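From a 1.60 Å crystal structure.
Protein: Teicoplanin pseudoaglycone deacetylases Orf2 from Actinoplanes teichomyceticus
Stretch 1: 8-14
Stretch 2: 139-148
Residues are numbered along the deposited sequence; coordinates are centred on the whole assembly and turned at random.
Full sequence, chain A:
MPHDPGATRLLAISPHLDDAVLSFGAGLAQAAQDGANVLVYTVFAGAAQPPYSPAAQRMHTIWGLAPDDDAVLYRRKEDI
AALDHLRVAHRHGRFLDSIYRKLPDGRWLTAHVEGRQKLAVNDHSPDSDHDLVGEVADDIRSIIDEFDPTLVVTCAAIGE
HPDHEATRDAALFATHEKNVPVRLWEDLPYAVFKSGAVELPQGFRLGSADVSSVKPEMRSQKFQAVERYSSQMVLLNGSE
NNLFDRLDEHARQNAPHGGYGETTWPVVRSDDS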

# COMPACT_ATOMS: atom_id res chain seq x y z
N THR A 8 13.12 16.03 9.87
CA THR A 8 11.94 15.15 9.59
C THR A 8 12.39 13.92 8.82
O THR A 8 12.96 14.03 7.74
CB THR A 8 10.84 15.87 8.80
OG1 THR A 8 10.47 17.06 9.49
CG2 THR A 8 9.60 14.97 8.66
N ARG A 9 12.10 12.75 9.40
CA ARG A 9 12.40 11.47 8.78
C ARG A 9 11.06 10.73 8.61
O ARG A 9 10.47 10.28 9.57
CB ARG A 9 13.37 10.67 9.67
CG ARG A 9 14.79 11.26 9.79
CD ARG A 9 15.66 10.46 10.76
NE ARG A 9 15.99 11.23 11.97
CZ ARG A 9 15.22 11.34 13.05
NH1 ARG A 9 14.04 10.74 13.11
NH2 ARG A 9 15.62 12.06 14.09
N LEU A 10 10.60 10.64 7.37
CA LEU A 10 9.28 10.09 7.08
C LEU A 10 9.41 8.67 6.52
O LEU A 10 10.02 8.48 5.46
CB LEU A 10 8.56 10.99 6.07
CG LEU A 10 7.18 10.54 5.55
CD1 LEU A 10 6.19 10.42 6.67
CD2 LEU A 10 6.68 11.52 4.52
N LEU A 11 8.86 7.70 7.24
CA LEU A 11 8.85 6.31 6.75
C LEU A 11 7.44 5.97 6.29
O LEU A 11 6.52 5.93 7.11
CB LEU A 11 9.26 5.34 7.87
CG LEU A 11 9.21 3.82 7.58
CD1 LEU A 11 10.16 3.43 6.44
CD2 LEU A 11 9.49 3.04 8.86
N ALA A 12 7.29 5.73 4.99
CA ALA A 12 6.03 5.27 4.43
C ALA A 12 6.11 3.76 4.33
O ALA A 12 7.14 3.22 3.91
CB ALA A 12 5.75 5.91 3.10
N ILE A 13 5.04 3.07 4.72
CA ILE A 13 5.03 1.61 4.64
C ILE A 13 3.92 1.17 3.70
O ILE A 13 2.74 1.24 4.05
CB ILE A 13 4.90 0.99 6.02
CG1 ILE A 13 6.02 1.52 6.95
CG2 ILE A 13 4.92 -0.54 5.96
CD1 ILE A 13 5.97 0.96 8.31
N SER A 14 4.32 0.73 2.51
CA SER A 14 3.37 0.36 1.47
C SER A 14 3.13 -1.16 1.48
O SER A 14 4.09 -1.92 1.54
CB SER A 14 3.92 0.78 0.12
OG SER A 14 2.95 0.60 -0.90
N ASP A 139 10.06 -6.93 11.22
CA ASP A 139 10.81 -6.21 10.19
C ASP A 139 10.61 -4.70 10.28
O ASP A 139 11.56 -3.93 10.12
CB ASP A 139 10.45 -6.73 8.80
CG ASP A 139 11.15 -8.04 8.48
OD1 ASP A 139 11.54 -8.76 9.41
OD2 ASP A 139 11.33 -8.33 7.29
N ILE A 140 9.39 -4.26 10.56
CA ILE A 140 9.14 -2.83 10.71
C ILE A 140 9.87 -2.28 11.93
O ILE A 140 10.44 -1.19 11.84
CB ILE A 140 7.63 -2.47 10.76
CG1 ILE A 140 6.96 -2.86 9.44
CG2 ILE A 140 7.45 -0.97 11.02
CD1 ILE A 140 5.42 -2.83 9.52
N ARG A 141 9.88 -3.03 13.03
CA ARG A 141 10.63 -2.62 14.23
C ARG A 141 12.11 -2.44 13.92
O ARG A 141 12.71 -1.45 14.33
CB ARG A 141 10.42 -3.61 15.36
CG ARG A 141 9.16 -3.31 16.18
CD ARG A 141 9.11 -4.10 17.47
NE ARG A 141 9.03 -5.54 17.21
CZ ARG A 141 7.89 -6.20 16.99
NH1 ARG A 141 6.72 -5.58 17.06
NH2 ARG A 141 7.92 -7.49 16.74
N SER A 142 12.66 -3.37 13.15
CA SER A 142 14.07 -3.30 12.74
C SER A 142 14.34 -2.06 11.91
O SER A 142 15.31 -1.36 12.15
CB SER A 142 14.47 -4.57 11.99
OG SER A 142 14.34 -5.69 12.84
N ILE A 143 13.44 -1.76 10.97
CA ILE A 143 13.59 -0.61 10.10
C ILE A 143 13.43 0.70 10.89
O ILE A 143 14.16 1.66 10.64
CB ILE A 143 12.62 -0.68 8.89
CG1 ILE A 143 13.03 -1.84 7.98
CG2 ILE A 143 12.61 0.62 8.11
CD1 ILE A 143 11.90 -2.34 7.11
N ILE A 144 12.51 0.73 11.85
CA ILE A 144 12.37 1.88 12.74
C ILE A 144 13.68 2.13 13.49
O ILE A 144 14.12 3.27 13.60
CB ILE A 144 11.19 1.73 13.71
CG1 ILE A 144 9.85 1.91 12.97
CG2 ILE A 144 11.25 2.75 14.84
CD1 ILE A 144 8.66 1.43 13.76
N ASP A 145 14.31 1.07 14.00
CA ASP A 145 15.60 1.23 14.71
C ASP A 145 16.69 1.79 13.79
O ASP A 145 17.50 2.64 14.19
CB ASP A 145 16.04 -0.10 15.33
CG ASP A 145 15.22 -0.48 16.55
OD1 ASP A 145 14.62 0.41 17.17
OD2 ASP A 145 15.19 -1.69 16.89
N GLU A 146 16.70 1.30 12.56
CA GLU A 146 17.72 1.64 11.58
C GLU A 146 17.51 3.05 11.00
O GLU A 146 18.46 3.82 10.86
CB GLU A 146 17.70 0.59 10.47
CG GLU A 146 18.81 0.71 9.44
CD GLU A 146 18.71 -0.39 8.40
OE1 GLU A 146 18.23 -1.50 8.75
OE2 GLU A 146 19.09 -0.15 7.23
N PHE A 147 16.26 3.38 10.68
CA PHE A 147 15.96 4.64 10.00
C PHE A 147 15.57 5.78 10.96
O PHE A 147 15.75 6.95 10.64
CB PHE A 147 14.86 4.41 8.96
CG PHE A 147 14.45 5.64 8.21
CD1 PHE A 147 15.30 6.24 7.29
CD2 PHE A 147 13.17 6.18 8.39
CE1 PHE A 147 14.91 7.37 6.58
CE2 PHE A 147 12.76 7.31 7.69
CZ PHE A 147 13.63 7.91 6.79
N ASP A 148 15.06 5.41 12.13
CA ASP A 148 14.66 6.35 13.19
C ASP A 148 13.66 7.39 12.70
O ASP A 148 13.94 8.57 12.76
CB ASP A 148 15.89 7.02 13.83
CG ASP A 148 15.56 7.74 15.14
OD1 ASP A 148 14.55 7.41 15.80
OD2 ASP A 148 16.33 8.64 15.52

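Leu 11 (chi1 t, chi2 p) sits in the middle of the contact. Its CD2 lies 4.0 Å from CG2 of Ile 143 and 4.3 Å from CG1 of Ile 144, so one methyl group meets two successive helix residues; its CB lies 4.0 Å from CE2 of Phe 147. One layer further along the strand, Ile 13 CD1 approaches Ile 140 CG2 to 3.6 Å, the tightest of the apolar side-chain contacts. The CA-to-CB bond of Ile 140 runs sideways, but the end of its side chain comes nearer to the strand. All five of these aliphatic residues are buried, and their contacts are those of close apolar packing.

These residues belong to strand 9-14 and helix 139-147 of the same chain, the two running nearly antiparallel (161° between their N-to-C directions) with axes 10.4 Å apart at closest approach. At that spacing no backbone hydrogen bond joins them, and side chains fill the gap. Alternation along the strand sets the pattern: Arg 9, Leu 11 and Ile 13 point their CA-to-CB bonds toward the helix, whereas Leu 10 points away and Ala 12 lies out of reach. On the helix, Ile 140, Ile 143, Ile 144 and Phe 147 answer them, their spacing of three and four residues bringing them to one side of the helix.

Phe 147 carries the packing toward the polar edge and has more area covered by the opposing stretch than any other residue here. Its CA-to-CB bond is also sideways; with chi1 t, the ring reaches the strand backbone, where CE2 stands 3.7 Å from Leu 10 O and 3.9 Å from Leu 11 N. The ring lies oblique to these atoms. Leu 10 thus takes part through its carbonyl although its side chain points away. CE2 also lies 3.9 Å from Arg 9 CB, so the aliphatic start of the arginine extends the apolar surface.

Beyond the ring, Arg 9 CD passes 3.5 Å from Phe 147 O, and the guanidinium reaches Asp 148, the first residue to leave helical geometry, with positive phi (55°). Arg 9 NH2 and Asp 148 OD2 form a long salt bridge of 3.8 Å. The carboxylate oxygen lies over one face of the guanidinium, well out of its plane, so the attraction is one of charge and no N-H points at it. The modelled 2.2 Å between Arg 9 NH1 and Asp 148 O is a clash and is no evidence of a bond.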